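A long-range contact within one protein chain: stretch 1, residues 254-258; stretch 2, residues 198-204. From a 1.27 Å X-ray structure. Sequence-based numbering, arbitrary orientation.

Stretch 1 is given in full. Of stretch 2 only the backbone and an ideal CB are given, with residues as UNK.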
# COMPACT_ATOMS: atom_id res chain seq x y z
N ARG A 254 -0.87 32.58 -10.72
CA ARG A 254 -0.28 32.58 -12.09
C ARG A 254 1.13 31.98 -12.05
O ARG A 254 2.16 32.67 -11.89
CB ARG A 254 -0.32 34.00 -12.69
CG ARG A 254 -1.72 34.61 -12.59
CD ARG A 254 -2.18 35.61 -13.59
NE ARG A 254 -1.31 36.77 -13.81
CZ ARG A 254 -1.64 37.80 -14.59
NH1 ARG A 254 -0.78 38.79 -14.77
NH2 ARG A 254 -2.82 37.82 -15.18
N PHE A 255 1.19 30.68 -12.07
CA PHE A 255 2.45 29.93 -11.90
C PHE A 255 3.22 29.89 -13.20
O PHE A 255 2.65 29.81 -14.28
CB PHE A 255 2.17 28.53 -11.40
CG PHE A 255 1.59 28.42 -10.02
CD1 PHE A 255 2.23 28.99 -8.91
CD2 PHE A 255 0.42 27.70 -9.83
CE1 PHE A 255 1.66 28.80 -7.65
CE2 PHE A 255 -0.08 27.48 -8.57
CZ PHE A 255 0.53 28.04 -7.48
N GLN A 256 4.56 29.81 -13.08
CA GLN A 256 5.48 29.79 -14.24
C GLN A 256 6.34 28.54 -14.27
O GLN A 256 7.09 28.34 -15.24
CB GLN A 256 6.32 31.06 -14.26
CG GLN A 256 5.48 32.34 -14.16
CD GLN A 256 4.45 32.51 -15.26
OE1 GLN A 256 4.61 32.00 -16.37
NE2 GLN A 256 3.34 33.17 -14.95
N GLY A 257 6.35 27.70 -13.23
CA GLY A 257 7.20 26.50 -13.21
C GLY A 257 8.62 26.78 -12.78
O GLY A 257 9.54 25.99 -13.13
N ARG A 258 8.83 27.80 -11.97
CA ARG A 258 10.14 28.09 -11.33
C ARG A 258 9.91 28.93 -10.08
O ARG A 258 10.91 29.27 -9.44
CB ARG A 258 11.09 28.83 -12.28
CG ARG A 258 10.57 30.14 -12.82
CD ARG A 258 11.73 30.80 -13.57
NE ARG A 258 11.18 31.78 -14.48
CZ ARG A 258 11.74 32.25 -15.62
NH1 ARG A 258 11.10 33.16 -16.32
NH2 ARG A 258 12.88 31.77 -16.08
OXT ARG A 258 8.74 29.13 -9.75
N UNK A 198 -0.01 22.13 -17.12
CA UNK A 198 1.01 22.98 -17.72
C UNK A 198 0.89 24.44 -17.24
O UNK A 198 1.80 25.21 -17.52
CB UNK A 198 0.91 22.92 -19.25
N UNK A 199 -0.19 24.80 -16.53
CA UNK A 199 -0.33 26.13 -15.89
C UNK A 199 0.01 26.03 -14.40
O UNK A 199 0.01 27.05 -13.72
CB UNK A 199 -1.75 26.68 -16.07
N UNK A 200 0.28 24.85 -13.89
CA UNK A 200 0.47 24.65 -12.46
C UNK A 200 1.91 24.82 -12.02
O UNK A 200 2.83 25.13 -12.80
CB UNK A 200 -0.02 23.26 -12.06
N UNK A 201 2.15 24.60 -10.72
CA UNK A 201 3.48 24.84 -10.12
C UNK A 201 4.39 23.64 -10.41
O UNK A 201 4.49 22.72 -9.61
CB UNK A 201 3.37 25.07 -8.61
N UNK A 202 5.05 23.71 -11.54
CA UNK A 202 5.79 22.56 -12.08
C UNK A 202 6.83 22.04 -11.07
O UNK A 202 7.04 20.81 -10.98
CB UNK A 202 6.48 22.95 -13.39
N UNK A 203 7.48 22.94 -10.37
CA UNK A 203 8.49 22.50 -9.38
C UNK A 203 7.82 21.72 -8.25
O UNK A 203 8.40 20.72 -7.74
CB UNK A 203 9.25 23.70 -8.81
N UNK A 204 6.68 22.18 -7.78
CA UNK A 204 5.98 21.47 -6.70
C UNK A 204 5.56 20.10 -7.22
O UNK A 204 5.69 19.11 -6.51
CB UNK A 204 4.77 22.26 -6.20

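Position 198 lies out of reach of stretch 1. Its ideal CB has nothing of the other stretch within 5.5 Å, so this contact sets no preference. The residue is Ala198.

At position 199, CA-to-CB points sideways and again finds no atom of stretch 1 close by. Its O lies 3.5 Å from CB of Phe255 and sits at the edge of the phenylalanine ring, near its plane. Many side chains would suit, polar ones included. The residue is Gln199. Its carbonyl also takes part in a water bridge: water 1 donates to Gln199 O at 2.5 Å and accepts from Phe255 N at 2.9 Å. The water links the backbones of the two stretches, which share no direct hydrogen bond.

At position 200, the ideal CB points away from stretch 1, and its nearest atom there is CD2 of Phe255 at 5.0 Å. The phi/psi of -90/-178 does not demand glycine. A small residue would be compatible with this side of the contact. The residue is Gly200. Its O packs 3.7 Å from CB of Phe255.

Position 201 has its CB sideways, yet 4.0 Å from CG of Phe255. The aromatic face offers a flat apolar surface. Compact aliphatic side chains would suit, and a phi of -81 admits proline. The residue is Pro201, at the N-cap position before the helix. Its CB stands 3.9 Å from the centroid of the Phe255 ring, 4° off the normal, a CH-pi contact over the face. Its CD comes within 3.5 Å of Phe255 CD2.

Position 202 points toward stretch 1, with the ideal CB 3.6 Å from CA of Gly257. Room is short at that point, so a small or beta-branched side chain, such as alanine, serine, threonine or valine, would suit. The residue is Thr202. Its OG1 lies 3.5 Å from CA of Gly257. A CB on Gly257 would come 2.9 Å from that OG1, a clash; the backbone angles of Gly257 call for glycine in any case.

Position 203 also points toward stretch 1, but with more space: the ideal CB is 4.9 Å from O of Gly257. The chain-terminal carboxylate of Arg258 adds negative charge nearby. Long aliphatic or basic side chains would suit. The residue is Arg203, with chi1 to chi3 all m. Its CG packs 3.7 Å from Gly257 O and 4.0 Å from Arg258 CA. The guanidinium does not pair with the carboxylate and is hydrogen-bonded elsewhere in the structure.

Position 204 is out of reach, so stretch 1 sets no preference and any helix-compatible residue would suit. The residue is Ala204.

Stretch 2 (198-204) AQGPTRA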
# COMPACT_ATOMS: atom_id res chain seq x y z
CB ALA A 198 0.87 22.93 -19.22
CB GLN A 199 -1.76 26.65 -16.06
CG GLN A 199 -2.13 26.91 -17.51
CD GLN A 199 -1.32 28.06 -18.10
OE1 GLN A 199 -0.82 27.99 -19.21
NE2 GLN A 199 -1.15 29.13 -17.33
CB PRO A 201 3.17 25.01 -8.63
CG PRO A 201 1.93 24.15 -8.40
CD PRO A 201 1.13 24.27 -9.69
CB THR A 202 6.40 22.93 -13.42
OG1 THR A 202 5.45 23.63 -14.20
CG2 THR A 202 6.93 21.73 -14.16
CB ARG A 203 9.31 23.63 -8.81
CG ARG A 203 10.11 24.42 -9.83
CD ARG A 203 11.02 23.56 -10.66
NE ARG A 203 11.96 22.80 -9.82
CZ ARG A 203 12.47 21.60 -10.05
NH1 ARG A 203 13.27 21.02 -9.16
NH2 ARG A 203 12.15 20.93 -11.14
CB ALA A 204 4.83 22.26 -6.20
O HOH W 1 -1.02 29.21 -13.13
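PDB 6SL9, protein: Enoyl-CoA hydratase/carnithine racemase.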